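Local atomic coordinates of putative polyphosphate kinase 2 (Pseudomonas aeruginosa PAO1, PDB entry 3CZP), a protein that transfers phosphate from inorganic polyphosphate to AMP, and less efficiently to GMP, in a magnesium-dependent reaction that makes the nucleoside diphosphate. Residues F138-C143 with R205-W210; E306-A311 with K408-I413. One frame throughout, in Å; residues are numbered along the deposited sequence. Where two conformers were deposited one is given.

How the contacts relate
The two contacts lie in the two fused PPK2 domains, on opposite sides of the chain's centre and about 15 Å apart at their nearest atoms. Each domain has a parallel sheet with strand order 2-3-1-4-5. Contact 1, in the N-terminal domain, sits at the surface and joins helix 125-144, just before strand 148-155, to the loop entering edge strand 210-214. Contact 2, in the C-terminal domain, is buried and pairs strand 300-307 with strand 404-412, which holds the place in its sheet that 148-155 holds in the other. Contact 1 is made by side chains, two arginines sharing the E136 carboxylate, with probable crystallisation additives beside it; contact 2 relies on backbone hydrogen bonds, glycine and an indole.

Contact 1: residues F138-C143 with R205-W210; sequences FERMLC and RDYAPW. With ACT (acetate ion), chain D; EDO (1,2-ethanediol), chain G.
The hydroxyl end of Y207 stands over a face of the R140 guanidinium where helix 125-144 of the P-loop NTPase-like N-terminal PPK2 domain faces the loop entering edge strand 210-214. The ring and guanidinium planes are 68° apart, and OH lies 3.2 Å from NH2 of R140. The N-H bonds point past this oxygen, so it packs on the cation without a hydrogen bond. Long and flexible, R140 extends with CG anti to the backbone N (chi1 -172°) and bends farther out, letting its exposed tip reach the loop. There NH2 of R140 lies 3.7 Å from NE of R205; both form salt bridges with E136, whose carboxylate probably offsets the repulsion. Y207 takes the crowded position about chi1 (54°), with R205 CB on one face and C1 of an ethanediol on the other. An acetate, like the ethanediol probably from the crystallisation liquor, has its O held by D206 N at 3.2 Å. C143, one turn on from E139 in the helix, turns its sulfur to the ring edge and sets CB 3.9 Å from CD1 of Y207. Compact A208 lets the loop come close: its CB rests 4.0 Å from SG of C143.

Contact 2: residues E306-A311 with K408-I413; sequences EGNDAA and KFWLAI
E306 pairs with strand 404-412 at the end of the central strand, where the P-loop (Walker A motif) of the C-terminal PPK2 domain begins. Its N donates to O of F409 at 2.9 Å, and its O accepts from N of L411 at 2.8 Å, two bonds of a parallel ladder. E306 CB packs 3.5 Å from CE3 of W410, while its bent side chain carries the carboxylate away to S366. At G307, the first glycine of the motif, CA lies over the face of the indole, 3.3 Å from the centroid of the six-membered ring, a CH-pi contact. Glycine suits this place because a beta carbon would run into O of L411, which already lies 3.3 Å from CA of G307. The ring lies there because CG of W410 is anti to its own backbone N (chi1 174°). N308 ends the pairing with a weak bond from N to O of L411; its amide stands nearly upright to the indole, and a water accepts from both its ND2 and NE1 of W410. A type II turn follows, closed by A311 N on O of N308 at 3.1 Å. CD1 of I413 lies against D309 O, itself hydrogen-bonded to Q418, and 3.6 Å from CA of A311. A310 takes positive phi (66°), its N hydrogen-bonded to a glycerol, probably from the crystallisation liquor. Small, apolar A311 packs its CB 3.9 Å from CB of L411. Thus N and O of E306, with the weak bond of N308 N, tie the strand end to its neighbour, and the Walker A sequence makes a phosphate-binding role for the loop beyond it likely.

Contact 1: residues F138-C143 with R205-W210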
loop_
_atom_site.group_PDB
_atom_site.type_symbol
_atom_site.label_atom_id
_atom_site.label_comp_id
_atom_site.label_asym_id
_atom_site.label_seq_id
_atom_site.Cartn_x
_atom_site.Cartn_y
_atom_site.Cartn_z
ATOM N N PHE A 138 7.795 10.322 18.269
ATOM C CA PHE A 138 7.495 9.285 17.276
ATOM C C PHE A 138 7.976 7.938 17.844
ATOM O O PHE A 138 7.186 7.017 18.007
ATOM C CB PHE A 138 8.157 9.668 15.967
ATOM C CG PHE A 138 8.000 8.670 14.864
ATOM C CD1 PHE A 138 6.797 8.332 14.378
ATOM C CD2 PHE A 138 9.120 8.057 14.314
ATOM C CE1 PHE A 138 6.674 7.394 13.379
ATOM C CE2 PHE A 138 8.990 7.164 13.301
ATOM C CZ PHE A 138 7.760 6.832 12.832
ATOM N N GLU A 139 9.248 7.864 18.228
ATOM C CA GLU A 139 9.773 6.612 18.804
ATOM C C GLU A 139 9.020 6.154 20.026
ATOM O O GLU A 139 8.780 4.963 20.174
ATOM C CB GLU A 139 11.226 6.691 19.120
ATOM C CG GLU A 139 11.992 6.940 17.830
ATOM C CD GLU A 139 13.425 7.057 17.990
ATOM O OE1 GLU A 139 13.920 6.883 19.129
ATOM O OE2 GLU A 139 14.084 7.368 16.927
ATOM N N ARG A 140 8.631 7.100 20.866
ATOM C CA ARG A 140 7.891 6.724 22.097
ATOM C C ARG A 140 6.570 6.032 21.788
ATOM O O ARG A 140 6.166 5.076 22.484
ATOM C CB ARG A 140 7.686 7.936 22.987
ATOM C CG ARG A 140 7.100 7.633 24.349
ATOM C CD ARG A 140 6.728 8.871 25.133
ATOM N NE ARG A 140 7.955 9.440 25.672
ATOM C CZ ARG A 140 8.526 9.086 26.832
ATOM N NH1 ARG A 140 7.951 8.201 27.664
ATOM N NH2 ARG A 140 9.678 9.636 27.169
HETATM N N MSE A 141 5.889 6.538 20.766
HETATM C CA MSE A 141 4.582 6.019 20.395
HETATM C C MSE A 141 4.729 4.617 19.798
HETATM O O MSE A 141 3.944 3.736 20.052
HETATM C CB MSE A 141 3.929 6.992 19.401
HETATM C CG MSE A 141 2.671 6.480 18.715
HETATM SE SE MSE A 141 1.897 7.779 17.497
HETATM C CE MSE A 141 3.513 8.252 16.512
ATOM N N LEU A 142 5.740 4.453 18.966
ATOM C CA LEU A 142 6.009 3.159 18.370
ATOM C C LEU A 142 6.297 2.128 19.374
ATOM O O LEU A 142 5.790 1.009 19.242
ATOM C CB LEU A 142 7.194 3.201 17.446
ATOM C CG LEU A 142 7.020 4.037 16.208
ATOM C CD1 LEU A 142 8.293 3.899 15.344
ATOM C CD2 LEU A 142 5.751 3.630 15.431
ATOM N N CYS A 143 7.112 2.480 20.355
ATOM C CA CYS A 143 7.444 1.578 21.467
ATOM C C CYS A 143 6.278 1.371 22.396
ATOM O O CYS A 143 6.077 0.260 22.883
ATOM C CB CYS A 143 8.662 2.073 22.258
ATOM S SG CYS A 143 10.157 2.054 21.283
ATOM N N ARG A 205 16.645 6.626 25.354
ATOM C CA ARG A 205 15.647 6.385 26.392
ATOM C C ARG A 205 15.789 4.959 26.854
ATOM O O ARG A 205 16.392 4.115 26.155
ATOM C CB ARG A 205 14.231 6.582 25.840
ATOM C CG ARG A 205 13.919 7.969 25.477
ATOM C CD ARG A 205 13.643 8.727 26.738
ATOM N NE ARG A 205 13.317 10.115 26.480
ATOM C CZ ARG A 205 14.201 11.083 26.329
ATOM N NH1 ARG A 205 15.481 10.826 26.443
ATOM N NH2 ARG A 205 13.779 12.316 26.129
ATOM N N ASP A 206 15.245 4.681 28.020
ATOM C CA ASP A 206 15.337 3.336 28.601
ATOM C C ASP A 206 14.636 2.278 27.703
ATOM O O ASP A 206 15.095 1.119 27.579
ATOM C CB ASP A 206 14.729 3.337 30.002
ATOM C CG ASP A 206 15.634 4.022 31.048
ATOM O OD1 ASP A 206 16.810 4.428 30.727
ATOM O OD2 ASP A 206 15.129 4.166 32.193
ATOM N N TYR A 207 13.539 2.676 27.076
ATOM C CA TYR A 207 12.780 1.778 26.160
ATOM C C TYR A 207 13.302 1.784 24.727
ATOM O O TYR A 207 12.837 1.026 23.914
ATOM C CB TYR A 207 11.296 2.173 26.164
ATOM C CG TYR A 207 11.099 3.623 25.837
ATOM C CD1 TYR A 207 11.139 4.059 24.533
ATOM C CD2 TYR A 207 10.971 4.567 26.839
ATOM C CE1 TYR A 207 11.026 5.352 24.219
ATOM C CE2 TYR A 207 10.821 5.887 26.519
ATOM C CZ TYR A 207 10.824 6.256 25.219
ATOM O OH TYR A 207 10.716 7.545 24.915
ATOM N N ALA A 208 14.225 2.693 24.394
ATOM C CA ALA A 208 14.832 2.713 23.080
ATOM C C ALA A 208 16.208 3.450 23.185
ATOM O O ALA A 208 16.325 4.645 22.895
ATOM C CB ALA A 208 13.895 3.350 22.081
ATOM N N PRO A 209 17.235 2.727 23.694
ATOM C CA PRO A 209 18.568 3.282 23.901
ATOM C C PRO A 209 19.309 3.513 22.589
ATOM O O PRO A 209 19.042 2.836 21.596
ATOM C CB PRO A 209 19.273 2.184 24.689
ATOM C CG PRO A 209 18.215 1.263 25.135
ATOM C CD PRO A 209 17.160 1.331 24.154
ATOM N N TRP A 210 20.283 4.419 22.610
ATOM C CA TRP A 210 21.273 4.465 21.535
ATOM C C TRP A 210 22.417 3.567 21.962
ATOM O O TRP A 210 22.878 3.642 23.122
ATOM C CB TRP A 210 21.814 5.890 21.318
ATOM C CG TRP A 210 21.050 6.673 20.370
ATOM C CD1 TRP A 210 20.098 7.599 20.657
ATOM C CD2 TRP A 210 21.142 6.604 18.955
ATOM N NE1 TRP A 210 19.599 8.135 19.494
ATOM C CE2 TRP A 210 20.234 7.545 18.434
ATOM C CE3 TRP A 210 21.912 5.838 18.066
ATOM C CZ2 TRP A 210 20.058 7.724 17.076
ATOM C CZ3 TRP A 210 21.751 6.042 16.694
ATOM C CH2 TRP A 210 20.826 6.950 16.219
HETATM C C ACT D . 12.795 7.059 29.888
HETATM O O ACT D . 14.061 7.066 29.881
HETATM O OXT ACT D . 12.222 8.168 29.726
HETATM C CH3 ACT D . 11.980 5.809 30.078
HETATM C C1 EDO G . 7.559 3.535 25.996
HETATM O O1 EDO G . 7.273 2.150 26.289
HETATM C C2 EDO G . 7.420 4.406 27.262
HETATM O O2 EDO G . 6.425 5.448 27.149
#

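Contact 2: residues E306-A311 with K408-I413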
loop_
_atom_site.group_PDB
_atom_site.type_symbol
_atom_site.label_atom_id
_atom_site.label_comp_id
_atom_site.label_asym_id
_atom_site.label_seq_id
_atom_site.Cartn_x
_atom_site.Cartn_y
_atom_site.Cartn_z
ATOM N N GLU A 306 -17.132 13.305 12.993
ATOM C CA GLU A 306 -17.599 12.475 14.061
ATOM C C GLU A 306 -18.969 13.007 14.511
ATOM O O GLU A 306 -19.360 14.145 14.180
ATOM C CB GLU A 306 -16.615 12.493 15.243
ATOM C CG GLU A 306 -15.144 12.091 14.980
ATOM C CD GLU A 306 -14.880 10.584 14.752
ATOM O OE1 GLU A 306 -15.776 9.769 14.991
ATOM O OE2 GLU A 306 -13.730 10.230 14.329
ATOM N N GLY A 307 -19.715 12.163 15.226
ATOM C CA GLY A 307 -20.927 12.625 15.922
ATOM C C GLY A 307 -21.725 11.465 16.415
ATOM O O GLY A 307 -21.412 10.315 16.130
ATOM N N ASN A 308 -22.795 11.771 17.130
ATOM C CA ASN A 308 -23.734 10.774 17.568
ATOM C C ASN A 308 -24.287 9.946 16.377
ATOM O O ASN A 308 -24.297 10.377 15.241
ATOM C CB ASN A 308 -24.890 11.487 18.310
ATOM C CG ASN A 308 -24.446 12.136 19.630
ATOM O OD1 ASN A 308 -23.980 11.441 20.565
ATOM N ND2 ASN A 308 -24.614 13.470 19.726
ATOM N N ASP A 309 -24.745 8.745 16.659
ATOM C CA ASP A 309 -25.412 7.943 15.656
ATOM C C ASP A 309 -26.638 8.696 15.160
ATOM O O ASP A 309 -27.318 9.392 15.928
ATOM C CB ASP A 309 -25.797 6.591 16.223
ATOM C CG ASP A 309 -24.609 5.679 16.440
ATOM O OD1 ASP A 309 -23.571 5.794 15.756
ATOM O OD2 ASP A 309 -24.715 4.784 17.298
ATOM N N ALA A 310 -26.886 8.609 13.853
ATOM C CA ALA A 310 -27.994 9.329 13.217
ATOM C C ALA A 310 -27.840 10.850 13.239
ATOM O O ALA A 310 -28.787 11.553 12.936
ATOM C CB ALA A 310 -29.354 8.904 13.857
ATOM N N ALA A 311 -26.659 11.358 13.570
ATOM C CA ALA A 311 -26.427 12.816 13.655
ATOM C C ALA A 311 -26.464 13.464 12.280
ATOM O O ALA A 311 -26.662 14.667 12.150
ATOM C CB ALA A 311 -25.087 13.149 14.377
ATOM N N LYS A 408 -12.262 19.725 11.765
ATOM C CA LYS A 408 -12.808 18.621 12.567
ATOM C C LYS A 408 -14.224 18.933 13.079
ATOM O O LYS A 408 -14.439 19.937 13.749
ATOM C CB LYS A 408 -11.896 18.387 13.789
ATOM C CG LYS A 408 -10.498 17.864 13.475
ATOM C CD LYS A 408 -9.740 17.544 14.759
ATOM C CE LYS A 408 -9.300 18.768 15.541
ATOM N NZ LYS A 408 -8.294 18.479 16.691
ATOM N N PHE A 409 -15.182 18.062 12.787
ATOM C CA PHE A 409 -16.581 18.289 13.130
ATOM C C PHE A 409 -17.099 17.239 14.117
ATOM O O PHE A 409 -16.964 16.043 13.891
ATOM C CB PHE A 409 -17.458 18.252 11.847
ATOM C CG PHE A 409 -17.126 19.344 10.814
ATOM C CD1 PHE A 409 -17.472 20.678 11.035
ATOM C CD2 PHE A 409 -16.463 19.031 9.650
ATOM C CE1 PHE A 409 -17.162 21.641 10.138
ATOM C CE2 PHE A 409 -16.179 20.014 8.729
ATOM C CZ PHE A 409 -16.521 21.310 8.974
ATOM N N TRP A 410 -17.746 17.696 15.179
ATOM C CA TRP A 410 -18.536 16.855 16.020
ATOM C C TRP A 410 -19.953 17.284 15.809
ATOM O O TRP A 410 -20.326 18.379 16.197
ATOM C CB TRP A 410 -18.189 16.993 17.515
ATOM C CG TRP A 410 -19.133 16.203 18.317
ATOM C CD1 TRP A 410 -20.271 16.659 18.970
ATOM C CD2 TRP A 410 -19.138 14.775 18.468
ATOM N NE1 TRP A 410 -20.951 15.581 19.539
ATOM C CE2 TRP A 410 -20.282 14.429 19.250
ATOM C CE3 TRP A 410 -18.296 13.756 18.011
ATOM C CZ2 TRP A 410 -20.581 13.113 19.591
ATOM C CZ3 TRP A 410 -18.609 12.429 18.359
ATOM C CH2 TRP A 410 -19.731 12.120 19.126
ATOM N N LEU A 411 -20.730 16.430 15.161
ATOM C CA LEU A 411 -22.138 16.721 14.934
ATOM C C LEU A 411 -22.930 16.266 16.154
ATOM O O LEU A 411 -23.016 15.070 16.461
ATOM C CB LEU A 411 -22.683 16.074 13.649
ATOM C CG LEU A 411 -22.553 16.923 12.372
ATOM C CD1 LEU A 411 -21.129 17.308 12.068
ATOM C CD2 LEU A 411 -23.187 16.125 11.184
ATOM N N ALA A 412 -23.534 17.240 16.825
ATOM C CA ALA A 412 -24.227 16.995 18.085
ATOM C C ALA A 412 -25.744 17.001 17.867
ATOM O O ALA A 412 -26.281 17.913 17.245
ATOM C CB ALA A 412 -23.799 18.038 19.127
ATOM N N ILE A 413 -26.420 15.964 18.373
ATOM C CA ILE A 413 -27.873 15.936 18.417
ATOM C C ILE A 413 -28.278 15.509 19.825
ATOM O O ILE A 413 -27.436 14.960 20.569
ATOM C CB ILE A 413 -28.551 14.985 17.358
ATOM C CG1 ILE A 413 -28.205 13.524 17.573
ATOM C CG2 ILE A 413 -28.281 15.417 15.893
ATOM C CD1 ILE A 413 -28.743 12.580 16.421
HETATM O O HOH W 1 -23.329 15.138 21.587
#